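Local coordinates for exoribonuclease II, mitochondrial (Candida glabrata, PDB 6F3H), which degrades RNA from the 3' end as the exoribonuclease component of the mitochondrial degradosome, with a magnesium ion bound in its active site, at residues Arg389-Asp401 with Gly411-His425. The protein carries 1 engineered substitution. Residues are numbered along the deposited sequence; the frame is centred on the assembly and turned at random.
Sequences RYDFGDMPVFCID and GISIEELDGVRSRIH. With MG (magnesium ion), chain E; nucleotides of chain C.
At the edge of the RNB-domain sheet, the chain leading to the magnesium site pairs with strand 410-416 through a single antiparallel bridge, Phe-398 with Ile-412. Phe-398 N donates to Ile-412 O at 2.9 Å, nearly straight at 176°, and Ile-412 N returns a bond to Phe-398 O. Beside the bridge, the Ser-413 hydroxyl donates to Pro-396 O, OG to O 2.9 Å, coming from above the carbonyl plane; the same OG is hydrogen-bonded to His-427 NE2. Val-397 CG1 packs 3.7 Å from Gly-411 CA, where the strand carries no side chain. Beyond the bridge the chain runs on to Asp-401, whose OD1 and OD2 both bind magnesium; Asp-410, just before Gly-411, binds the same ion, as do two waters. At the far end, selenomethionine Met-395 starts out extended, CG anti to N (chi1 168°), and a bend at chi3 brings CE against His-425 CD2 (3.3 Å), with Glu-415 CG at 3.5 Å on another side. Phe-392 turns an edge toward the face of His-425 in an offset edge-to-face pair, planes at 70° and centroids 5.3 Å apart. The imidazole's ND1 is hydrogen-bonded to Ser-494 on strand 488-499, which helps fix the ring's rotation.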
loop_
_atom_site.group_PDB
_atom_site.type_symbol
_atom_site.label_atom_id
_atom_site.label_comp_id
_atom_site.label_asym_id
_atom_site.label_seq_id
_atom_site.Cartn_x
_atom_site.Cartn_y
_atom_site.Cartn_z
ATOM N N ARG A 389 10.579 -6.560 34.034
ATOM C CA ARG A 389 11.350 -6.006 32.935
ATOM C C ARG A 389 12.734 -5.542 33.370
ATOM O O ARG A 389 12.878 -4.898 34.414
ATOM C CB ARG A 389 10.579 -4.825 32.364
ATOM C CG ARG A 389 9.094 -5.071 32.362
ATOM C CD ARG A 389 8.354 -3.849 31.918
ATOM N NE ARG A 389 8.503 -3.621 30.494
ATOM C CZ ARG A 389 7.775 -4.239 29.577
ATOM N NH1 ARG A 389 6.862 -5.131 29.946
ATOM N NH2 ARG A 389 7.967 -3.971 28.296
ATOM N N TYR A 390 13.748 -5.843 32.557
ATOM C CA TYR A 390 15.091 -5.299 32.780
ATOM C C TYR A 390 15.107 -3.768 32.743
ATOM O O TYR A 390 14.530 -3.162 31.843
ATOM C CB TYR A 390 16.023 -5.845 31.709
ATOM C CG TYR A 390 17.442 -5.357 31.821
ATOM C CD1 TYR A 390 17.824 -4.124 31.299
ATOM C CD2 TYR A 390 18.411 -6.130 32.443
ATOM C CE1 TYR A 390 19.127 -3.677 31.401
ATOM C CE2 TYR A 390 19.718 -5.694 32.544
ATOM C CZ TYR A 390 20.069 -4.471 32.019
ATOM O OH TYR A 390 21.367 -4.045 32.114
ATOM N N ASP A 391 15.790 -3.127 33.698
ATOM C CA ASP A 391 15.901 -1.669 33.696
ATOM C C ASP A 391 17.293 -1.220 33.271
ATOM O O ASP A 391 18.290 -1.577 33.907
ATOM C CB ASP A 391 15.571 -1.045 35.052
ATOM C CG ASP A 391 15.332 0.482 34.949
ATOM O OD1 ASP A 391 16.048 1.159 34.174
ATOM O OD2 ASP A 391 14.409 1.015 35.615
ATOM N N PHE A 392 17.337 -0.372 32.242
ATOM C CA PHE A 392 18.556 0.211 31.707
ATOM C C PHE A 392 18.961 1.470 32.458
ATOM O O PHE A 392 20.021 2.045 32.185
ATOM C CB PHE A 392 18.355 0.517 30.225
ATOM C CG PHE A 392 18.069 -0.708 29.388
ATOM C CD1 PHE A 392 16.753 -1.161 29.209
ATOM C CD2 PHE A 392 19.109 -1.423 28.789
ATOM C CE1 PHE A 392 16.475 -2.317 28.440
ATOM C CE2 PHE A 392 18.851 -2.564 28.015
ATOM C CZ PHE A 392 17.536 -3.014 27.836
ATOM N N GLY A 393 18.141 1.891 33.405
ATOM C CA GLY A 393 18.487 3.010 34.245
ATOM C C GLY A 393 18.531 4.320 33.500
ATOM O O GLY A 393 17.594 4.701 32.787
ATOM N N ASP A 394 19.641 5.013 33.673
ATOM C CA ASP A 394 19.830 6.353 33.166
ATOM C C ASP A 394 20.596 6.318 31.873
ATOM O O ASP A 394 20.915 7.366 31.314
ATOM C CB ASP A 394 20.581 7.197 34.199
ATOM C CG ASP A 394 20.465 8.677 33.938
ATOM O OD1 ASP A 394 19.323 9.176 33.941
ATOM O OD2 ASP A 394 21.512 9.346 33.749
HETATM N N MSE A 395 20.913 5.130 31.403
HETATM C CA MSE A 395 21.470 4.989 30.099
HETATM C C MSE A 395 20.640 5.773 29.103
HETATM O O MSE A 395 19.408 5.642 29.074
HETATM C CB MSE A 395 21.511 3.541 29.717
HETATM C CG MSE A 395 21.801 3.350 28.278
HETATM SE SE MSE A 395 21.617 1.487 27.789
HETATM C CE MSE A 395 23.196 1.335 26.642
ATOM N N PRO A 396 21.324 6.599 28.307
ATOM C CA PRO A 396 20.640 7.508 27.380
ATOM C C PRO A 396 20.199 6.809 26.112
ATOM O O PRO A 396 20.948 6.040 25.495
ATOM C CB PRO A 396 21.698 8.563 27.054
ATOM C CG PRO A 396 22.986 7.929 27.377
ATOM C CD PRO A 396 22.778 6.644 28.135
ATOM N N VAL A 397 18.977 7.149 25.704
ATOM C CA VAL A 397 18.296 6.572 24.553
ATOM C C VAL A 397 18.004 7.666 23.551
ATOM O O VAL A 397 17.254 8.599 23.857
ATOM C CB VAL A 397 16.975 5.926 24.966
ATOM C CG1 VAL A 397 16.380 5.232 23.803
ATOM C CG2 VAL A 397 17.253 4.972 26.091
ATOM N N PHE A 398 18.487 7.492 22.327
ATOM C CA PHE A 398 18.321 8.473 21.269
ATOM C C PHE A 398 17.129 8.139 20.367
ATOM O O PHE A 398 17.149 7.136 19.646
ATOM C CB PHE A 398 19.598 8.545 20.443
ATOM C CG PHE A 398 20.841 8.851 21.237
ATOM C CD1 PHE A 398 21.076 10.133 21.717
ATOM C CD2 PHE A 398 21.809 7.874 21.444
ATOM C CE1 PHE A 398 22.243 10.422 22.414
ATOM C CE2 PHE A 398 22.979 8.156 22.138
ATOM C CZ PHE A 398 23.196 9.427 22.621
ATOM N N CYS A 399 16.119 9.016 20.363
ATOM C CA CYS A 399 14.932 8.908 19.507
ATOM C C CYS A 399 15.012 9.976 18.426
ATOM O O CYS A 399 14.563 11.111 18.613
ATOM C CB CYS A 399 13.662 9.052 20.329
ATOM S SG CYS A 399 13.454 7.744 21.558
ATOM N N ILE A 400 15.578 9.594 17.286
ATOM C CA ILE A 400 15.877 10.525 16.200
ATOM C C ILE A 400 14.684 10.524 15.257
ATOM O O ILE A 400 14.585 9.683 14.364
ATOM C CB ILE A 400 17.153 10.139 15.480
ATOM C CG1 ILE A 400 18.202 9.801 16.517
ATOM C CG2 ILE A 400 17.579 11.259 14.559
ATOM C CD1 ILE A 400 19.493 9.485 15.922
ATOM N N ASP A 401 13.773 11.476 15.450
ATOM C CA ASP A 401 12.587 11.617 14.628
ATOM C C ASP A 401 12.572 13.076 14.144
ATOM O O ASP A 401 13.461 13.860 14.476
ATOM C CB ASP A 401 11.358 11.160 15.431
ATOM C CG ASP A 401 11.080 9.694 15.327
ATOM O OD1 ASP A 401 11.494 9.069 14.299
ATOM O OD2 ASP A 401 10.440 9.118 16.261
ATOM N N GLY A 411 14.298 3.778 19.676
ATOM C CA GLY A 411 15.417 4.498 20.266
ATOM C C GLY A 411 16.678 3.665 20.158
ATOM O O GLY A 411 16.622 2.440 20.075
ATOM N N ILE A 412 17.825 4.339 20.175
ATOM C CA ILE A 412 19.126 3.682 20.081
ATOM C C ILE A 412 19.987 4.011 21.294
ATOM O O ILE A 412 20.037 5.162 21.747
ATOM C CB ILE A 412 19.875 4.104 18.805
ATOM C CG1 ILE A 412 18.914 4.181 17.635
ATOM C CG2 ILE A 412 20.994 3.151 18.504
ATOM C CD1 ILE A 412 19.580 4.654 16.392
ATOM N N SER A 413 20.728 3.010 21.766
ATOM C CA SER A 413 21.660 3.169 22.868
ATOM C C SER A 413 22.910 2.382 22.541
ATOM O O SER A 413 22.824 1.276 21.999
ATOM C CB SER A 413 21.044 2.691 24.175
ATOM O OG SER A 413 19.919 3.491 24.510
ATOM N N ILE A 414 24.070 2.973 22.828
ATOM C CA ILE A 414 25.348 2.313 22.601
ATOM C C ILE A 414 26.179 2.345 23.871
ATOM O O ILE A 414 26.131 3.303 24.656
ATOM C CB ILE A 414 26.125 2.931 21.422
ATOM C CG1 ILE A 414 27.439 2.196 21.202
ATOM C CG2 ILE A 414 26.398 4.367 21.653
ATOM C CD1 ILE A 414 28.135 2.614 19.969
ATOM N N GLU A 415 26.911 1.264 24.084
ATOM C CA GLU A 415 27.920 1.166 25.117
ATOM C C GLU A 415 29.240 0.827 24.469
ATOM O O GLU A 415 29.381 -0.251 23.878
ATOM C CB GLU A 415 27.551 0.102 26.125
ATOM C CG GLU A 415 26.609 0.608 27.131
ATOM C CD GLU A 415 26.043 -0.513 27.921
ATOM O OE1 GLU A 415 26.162 -1.663 27.444
ATOM O OE2 GLU A 415 25.526 -0.253 29.025
ATOM N N GLU A 416 30.200 1.738 24.575
ATOM C CA GLU A 416 31.526 1.425 24.078
ATOM C C GLU A 416 32.249 0.664 25.178
ATOM O O GLU A 416 32.566 1.219 26.236
ATOM C CB GLU A 416 32.270 2.679 23.644
ATOM C CG GLU A 416 33.313 2.339 22.590
ATOM C CD GLU A 416 34.098 3.547 22.095
ATOM O OE1 GLU A 416 33.883 4.673 22.613
ATOM O OE2 GLU A 416 34.907 3.368 21.152
ATOM N N LEU A 417 32.430 -0.630 24.942
ATOM C CA LEU A 417 33.094 -1.568 25.828
ATOM C C LEU A 417 34.608 -1.518 25.673
ATOM O O LEU A 417 35.344 -1.398 26.655
ATOM C CB LEU A 417 32.598 -2.975 25.512
ATOM C CG LEU A 417 31.094 -3.131 25.586
ATOM C CD1 LEU A 417 30.694 -4.583 25.361
ATOM C CD2 LEU A 417 30.625 -2.620 26.934
ATOM N N ASP A 418 35.073 -1.612 24.432
ATOM C CA ASP A 418 36.484 -1.563 24.096
ATOM C C ASP A 418 36.612 -0.717 22.842
ATOM O O ASP A 418 35.612 -0.291 22.255
ATOM C CB ASP A 418 37.064 -2.968 23.874
ATOM N N GLY A 419 37.849 -0.449 22.440
ATOM C CA GLY A 419 38.066 0.139 21.129
ATOM C C GLY A 419 37.576 -0.753 20.009
ATOM O O GLY A 419 37.154 -0.270 18.949
ATOM N N VAL A 420 37.640 -2.066 20.223
ATOM C CA VAL A 420 37.258 -3.038 19.209
ATOM C C VAL A 420 35.750 -3.329 19.212
ATOM O O VAL A 420 35.175 -3.660 18.168
ATOM C CB VAL A 420 38.078 -4.312 19.443
ATOM C CG1 VAL A 420 37.915 -4.739 20.885
ATOM C CG2 VAL A 420 37.643 -5.427 18.482
ATOM N N ARG A 421 35.098 -3.245 20.373
ATOM C CA ARG A 421 33.754 -3.769 20.563
ATOM C C ARG A 421 32.790 -2.749 21.169
ATOM O O ARG A 421 33.130 -2.047 22.131
ATOM C CB ARG A 421 33.839 -4.987 21.445
ATOM C CG ARG A 421 32.548 -5.520 21.855
ATOM C CD ARG A 421 32.783 -6.803 22.580
ATOM N NE ARG A 421 33.464 -7.787 21.728
ATOM C CZ ARG A 421 32.913 -8.895 21.222
ATOM N NH1 ARG A 421 31.630 -9.179 21.428
ATOM N NH2 ARG A 421 33.650 -9.719 20.481
ATOM N N SER A 422 31.568 -2.696 20.617
ATOM C CA SER A 422 30.498 -1.843 21.122
ATOM C C SER A 422 29.250 -2.688 21.332
ATOM O O SER A 422 28.994 -3.640 20.590
ATOM C CB SER A 422 30.162 -0.704 20.152
ATOM O OG SER A 422 31.304 -0.210 19.475
ATOM N N ARG A 423 28.460 -2.333 22.334
ATOM C CA ARG A 423 27.193 -3.007 22.553
ATOM C C ARG A 423 26.058 -2.055 22.232
ATOM O O ARG A 423 26.086 -0.878 22.613
ATOM C CB ARG A 423 27.018 -3.509 23.979
ATOM C CG ARG A 423 25.612 -4.062 24.193
ATOM C CD ARG A 423 25.375 -4.620 25.573
ATOM N NE ARG A 423 26.489 -5.432 26.043
ATOM C CZ ARG A 423 27.099 -5.248 27.208
ATOM N NH1 ARG A 423 26.694 -4.283 28.019
ATOM N NH2 ARG A 423 28.109 -6.028 27.564
ATOM N N ILE A 424 25.063 -2.579 21.525
ATOM C CA ILE A 424 23.974 -1.785 20.993
ATOM C C ILE A 424 22.645 -2.253 21.539
ATOM O O ILE A 424 22.386 -3.456 21.642
ATOM C CB ILE A 424 23.971 -1.842 19.471
ATOM C CG1 ILE A 424 25.410 -1.673 19.013
ATOM C CG2 ILE A 424 23.042 -0.806 18.964
ATOM C CD1 ILE A 424 25.964 -0.288 19.290
ATOM N N HIS A 425 21.795 -1.286 21.851
ATOM C CA HIS A 425 20.466 -1.538 22.368
ATOM C C HIS A 425 19.466 -0.767 21.547
ATOM O O HIS A 425 19.573 0.455 21.419
ATOM C CB HIS A 425 20.363 -1.131 23.817
ATOM C CG HIS A 425 21.301 -1.874 24.705
ATOM N ND1 HIS A 425 20.980 -3.089 25.273
ATOM C CD2 HIS A 425 22.552 -1.577 25.121
ATOM C CE1 HIS A 425 21.992 -3.500 26.013
ATOM N NE2 HIS A 425 22.957 -2.600 25.939
HETATM MG MG MG E . 11.848 7.684 15.373
ATOM P P A C 5 11.691 2.051 10.282
ATOM O OP1 A C 5 11.718 1.291 11.551
ATOM O OP2 A C 5 10.698 1.674 9.235
ATOM O "O5'" A C 5 11.416 3.560 10.664
ATOM C "C5'" A C 5 12.276 4.207 11.577
ATOM C "C4'" A C 5 12.127 5.701 11.541
ATOM O "O4'" A C 5 12.519 6.208 10.243
ATOM C "C3'" A C 5 10.726 6.247 11.746
ATOM O "O3'" A C 5 10.379 6.322 13.110
ATOM C "C2'" A C 5 10.818 7.608 11.087
ATOM O "O2'" A C 5 11.515 8.516 11.927
ATOM C "C1'" A C 5 11.693 7.283 9.883
ATOM N N9 A C 5 10.858 6.828 8.784
ATOM C C8 A C 5 10.504 5.551 8.425
ATOM N N7 A C 5 9.689 5.498 7.402
ATOM C C5 A C 5 9.499 6.836 7.109
ATOM C C6 A C 5 8.749 7.474 6.123
ATOM N N6 A C 5 8.014 6.814 5.219
ATOM N N1 A C 5 8.791 8.830 6.116
ATOM C C2 A C 5 9.533 9.484 7.028
ATOM N N3 A C 5 10.292 8.999 8.009
ATOM C C4 A C 5 10.208 7.663 7.967
ATOM P P C C 6 8.978 5.763 13.602
ATOM O OP1 C C 6 8.934 5.916 15.063
ATOM O OP2 C C 6 8.725 4.463 12.960
ATOM O "O5'" C C 6 7.967 6.853 13.080
ATOM C "C5'" C C 6 8.199 8.220 13.383
ATOM C "C4'" C C 6 7.298 9.139 12.592
ATOM O "O4'" C C 6 7.676 9.169 11.190
ATOM C "C3'" C C 6 5.830 8.785 12.537
ATOM O "O3'" C C 6 5.133 9.065 13.731
ATOM C "C2'" C C 6 5.375 9.642 11.386
ATOM O "O2'" C C 6 5.396 10.988 11.804
ATOM C "C1'" C C 6 6.538 9.460 10.414
ATOM N N1 C C 6 6.277 8.371 9.431
ATOM C C2 C C 6 5.533 8.692 8.270
ATOM O O2 C C 6 5.155 9.850 8.089
ATOM N N3 C C 6 5.217 7.788 7.321
ATOM C C4 C C 6 5.616 6.550 7.503
ATOM N N4 C C 6 5.290 5.687 6.534
ATOM C C5 C C 6 6.372 6.171 8.665
ATOM C C6 C C 6 6.672 7.084 9.597
HETATM O O HOH W 1 13.604 6.933 14.916
HETATM O O HOH W 2 12.026 6.826 17.146
#